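Local coordinates for aac(6')-Ii (Enterococcus faecium, PDB 1N71), which probably transfers the acetyl group of acetyl-coenzyme A to the 6'-amino group of aminoglycoside antibiotics, making the bacterium resistant to them, at residues 110-114 with 141-145. Numbering follows the deposited sequence.
With COA (coenzyme A), chain E.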
loop_
_atom_site.group_PDB
_atom_site.type_symbol
_atom_site.label_atom_id
_atom_site.label_comp_id
_atom_site.label_asym_id
_atom_site.label_seq_id
_atom_site.Cartn_x
_atom_site.Cartn_y
_atom_site.Cartn_z
ATOM N N GLY A 110 3.368 -6.706 -0.909
ATOM C CA GLY A 110 2.079 -7.302 -1.178
ATOM C C GLY A 110 2.294 -8.374 -2.230
ATOM O O GLY A 110 2.803 -8.088 -3.317
ATOM N N THR A 111 1.953 -9.616 -1.902
ATOM C CA THR A 111 2.093 -10.714 -2.850
ATOM C C THR A 111 0.685 -11.251 -3.098
ATOM O O THR A 111 0.033 -11.765 -2.193
ATOM C CB THR A 111 3.029 -11.827 -2.303
ATOM O OG1 THR A 111 3.153 -12.871 -3.276
ATOM C CG2 THR A 111 2.493 -12.409 -1.003
ATOM N N ASP A 112 0.215 -11.113 -4.332
ATOM C CA ASP A 112 -1.132 -11.541 -4.678
ATOM C C ASP A 112 -1.277 -13.038 -4.920
ATOM O O ASP A 112 -0.307 -13.732 -5.205
ATOM C CB ASP A 112 -1.614 -10.763 -5.905
ATOM C CG ASP A 112 -1.477 -9.256 -5.730
ATOM O OD1 ASP A 112 -0.337 -8.737 -5.826
ATOM O OD2 ASP A 112 -2.504 -8.589 -5.483
ATOM N N ASP A 113 -2.503 -13.529 -4.775
ATOM C CA ASP A 113 -2.813 -14.936 -4.996
ATOM C C ASP A 113 -3.975 -14.930 -5.986
ATOM O O ASP A 113 -5.137 -14.860 -5.593
ATOM C CB ASP A 113 -3.235 -15.613 -3.687
ATOM C CG ASP A 113 -3.435 -17.114 -3.844
ATOM O OD1 ASP A 113 -3.331 -17.614 -4.986
ATOM O OD2 ASP A 113 -3.696 -17.794 -2.832
ATOM N N LEU A 114 -3.645 -14.989 -7.274
ATOM C CA LEU A 114 -4.649 -14.955 -8.336
ATOM C C LEU A 114 -5.114 -16.323 -8.825
ATOM O O LEU A 114 -6.185 -16.432 -9.420
ATOM C CB LEU A 114 -4.108 -14.179 -9.539
ATOM C CG LEU A 114 -3.347 -12.881 -9.266
ATOM C CD1 LEU A 114 -2.821 -12.333 -10.588
ATOM C CD2 LEU A 114 -4.256 -11.873 -8.576
ATOM N N GLU A 141 3.431 -23.763 -4.503
ATOM C CA GLU A 141 4.705 -23.066 -4.438
ATOM C C GLU A 141 4.532 -21.557 -4.591
ATOM O O GLU A 141 5.192 -20.925 -5.415
ATOM C CB GLU A 141 5.663 -23.585 -5.515
ATOM C CG GLU A 141 6.335 -24.897 -5.157
ATOM C CD GLU A 141 7.649 -25.083 -5.900
ATOM O OE1 GLU A 141 7.621 -25.179 -7.144
ATOM O OE2 GLU A 141 8.709 -25.122 -5.237
ATOM N N HIS A 142 3.631 -20.988 -3.797
ATOM C CA HIS A 142 3.392 -19.555 -3.829
ATOM C C HIS A 142 4.599 -18.889 -3.169
ATOM O O HIS A 142 5.103 -19.368 -2.152
ATOM C CB HIS A 142 2.128 -19.206 -3.054
ATOM C CG HIS A 142 1.757 -17.763 -3.144
ATOM N ND1 HIS A 142 0.847 -17.284 -4.062
ATOM C CD2 HIS A 142 2.223 -16.683 -2.476
ATOM C CE1 HIS A 142 0.769 -15.970 -3.954
ATOM N NE2 HIS A 142 1.594 -15.581 -3.000
ATOM N N PRO A 143 5.066 -17.765 -3.729
ATOM C CA PRO A 143 6.228 -17.072 -3.161
ATOM C C PRO A 143 6.110 -16.481 -1.759
ATOM O O PRO A 143 7.105 -16.001 -1.220
ATOM C CB PRO A 143 6.539 -16.012 -4.213
ATOM C CG PRO A 143 5.185 -15.673 -4.749
ATOM C CD PRO A 143 4.544 -17.041 -4.900
ATOM N N TYR A 144 4.924 -16.505 -1.153
ATOM C CA TYR A 144 4.814 -15.946 0.189
ATOM C C TYR A 144 5.756 -16.700 1.119
ATOM O O TYR A 144 6.357 -16.113 2.018
ATOM C CB TYR A 144 3.378 -16.032 0.740
ATOM C CG TYR A 144 3.018 -17.359 1.385
ATOM C CD1 TYR A 144 2.503 -18.411 0.628
ATOM C CD2 TYR A 144 3.204 -17.564 2.754
ATOM C CE1 TYR A 144 2.180 -19.637 1.218
ATOM C CE2 TYR A 144 2.887 -18.787 3.354
ATOM C CZ TYR A 144 2.376 -19.820 2.576
ATOM O OH TYR A 144 2.068 -21.034 3.155
ATOM N N GLU A 145 5.875 -18.006 0.892
ATOM C CA GLU A 145 6.730 -18.857 1.706
ATOM C C GLU A 145 8.199 -18.481 1.545
ATOM O O GLU A 145 9.004 -18.680 2.458
ATOM C CB GLU A 145 6.501 -20.321 1.326
ATOM C CG GLU A 145 7.248 -21.320 2.187
ATOM C CD GLU A 145 6.588 -22.691 2.166
ATOM O OE1 GLU A 145 6.129 -23.115 1.085
ATOM O OE2 GLU A 145 6.529 -23.344 3.230
HETATM N N1A COA E . 7.470 -21.254 -2.785
HETATM C C2A COA E . 8.033 -21.765 -1.675
HETATM N N3A COA E . 9.317 -21.649 -1.268
HETATM C C4A COA E . 10.055 -20.894 -2.152
HETATM C C5A COA E . 9.617 -20.315 -3.321
HETATM C C6A COA E . 8.235 -20.506 -3.644
HETATM N N6A COA E . 7.683 -19.999 -4.744
HETATM N N7A COA E . 10.646 -19.630 -3.950
HETATM C C8A COA E . 11.667 -19.822 -3.166
HETATM N N9A COA E . 11.387 -20.582 -2.054
HETATM C C1B COA E . 12.294 -20.997 -0.974
HETATM C C2B COA E . 13.394 -21.954 -1.443
HETATM O O2B COA E . 12.905 -23.300 -1.383
HETATM C C3B COA E . 14.531 -21.789 -0.441
HETATM O O3B COA E . 14.180 -22.507 0.754
HETATM P P3B COA E . 15.194 -23.573 1.416
HETATM O O7A COA E . 15.434 -24.565 0.339
HETATM O O8A COA E . 14.436 -24.100 2.577
HETATM O O9A COA E . 16.383 -22.766 1.782
HETATM C C4B COA E . 14.442 -20.287 -0.133
HETATM O O4B COA E . 13.081 -19.945 -0.423
HETATM C C5B COA E . 15.426 -19.406 -0.914
HETATM O O5B COA E . 15.067 -19.363 -2.301
HETATM P P1A COA E . 15.966 -18.594 -3.398
HETATM O O1A COA E . 16.703 -19.602 -4.191
HETATM O O2A COA E . 16.697 -17.490 -2.737
HETATM O O3A COA E . 14.814 -17.954 -4.315
HETATM P P2A COA E . 14.907 -17.509 -5.858
HETATM O O4A COA E . 14.314 -18.576 -6.692
HETATM O O5A COA E . 16.259 -17.001 -6.164
HETATM O O6A COA E . 13.902 -16.255 -5.868
HETATM C CBP COA E . 11.568 -15.619 -6.122
HETATM C CCP COA E . 12.598 -16.355 -5.276
HETATM C CDP COA E . 10.185 -15.845 -5.497
HETATM C CEP COA E . 11.908 -14.099 -6.118
HETATM C CAP COA E . 11.627 -16.207 -7.599
HETATM O OAP COA E . 11.276 -17.594 -7.635
HETATM C C9P COA E . 10.822 -15.375 -8.613
HETATM O O9P COA E . 11.402 -14.591 -9.376
HETATM N N8P COA E . 9.494 -15.554 -8.607
HETATM C C7P COA E . 8.545 -14.871 -9.479
HETATM C C6P COA E . 8.283 -13.429 -9.053
HETATM C C5P COA E . 7.300 -13.304 -7.904
HETATM O O5P COA E . 6.202 -13.873 -7.950
HETATM N N4P COA E . 7.697 -12.550 -6.869
HETATM C C3P COA E . 6.911 -12.290 -5.658
HETATM C C2P COA E . 6.764 -10.802 -5.379
HETATM S S1P COA E . 5.082 -10.322 -4.942
#
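Thr111, near the end of strand 106-112, faces Tyr144 across a CA to CA distance of 6.6 Å, and two residues further on Asp113 lies level with His142, their CA atoms 7.8 Å apart. No backbone hydrogen bond joins 110-114 to 141-145; side chains bridge the gap. His142 reaches toward the strand with CG anti to its backbone N (chi1 -175°), and its NE2 forms a 3.1 Å hydrogen bond with Thr111 OG1, either atom being a possible donor. The hydroxyl meets the ring obliquely, while Thr111 CG2 lies at the ring edge and also packs 4.1 Å from Tyr144 CB. CB of Asp113 touches the CE1 corner of the imidazole; its carboxylate is held by Gly117 N and the hydroxyls of Thr118 and Ser121. Pro143 CD lies over one face of the His142 ring, offset toward its rim, and Pro143 CG approaches Thr111 OG1 at 3.8 Å. In this GNAT fold, the strand and the loop leading into helix 144-149 form part of the coenzyme A pocket, touching the cofactor at its thiol and at its adenine. Thiol S1P lies 3.6 Å from Thr111 OG1, on the strand side. Adenine N6A of coenzyme A donates a nearly straight hydrogen bond (2.7 Å, 163°) to Glu141 O. Between the two, the Pro143 ring rests against the pantetheine arm, with CB 3.9 Å from CDP. Glu145 brings CB and CG against adenine C2A, while its OE1 accepts a hydrogen bond from Asn138 ND2; Asn138 OD1 in turn accepts one from His142 N.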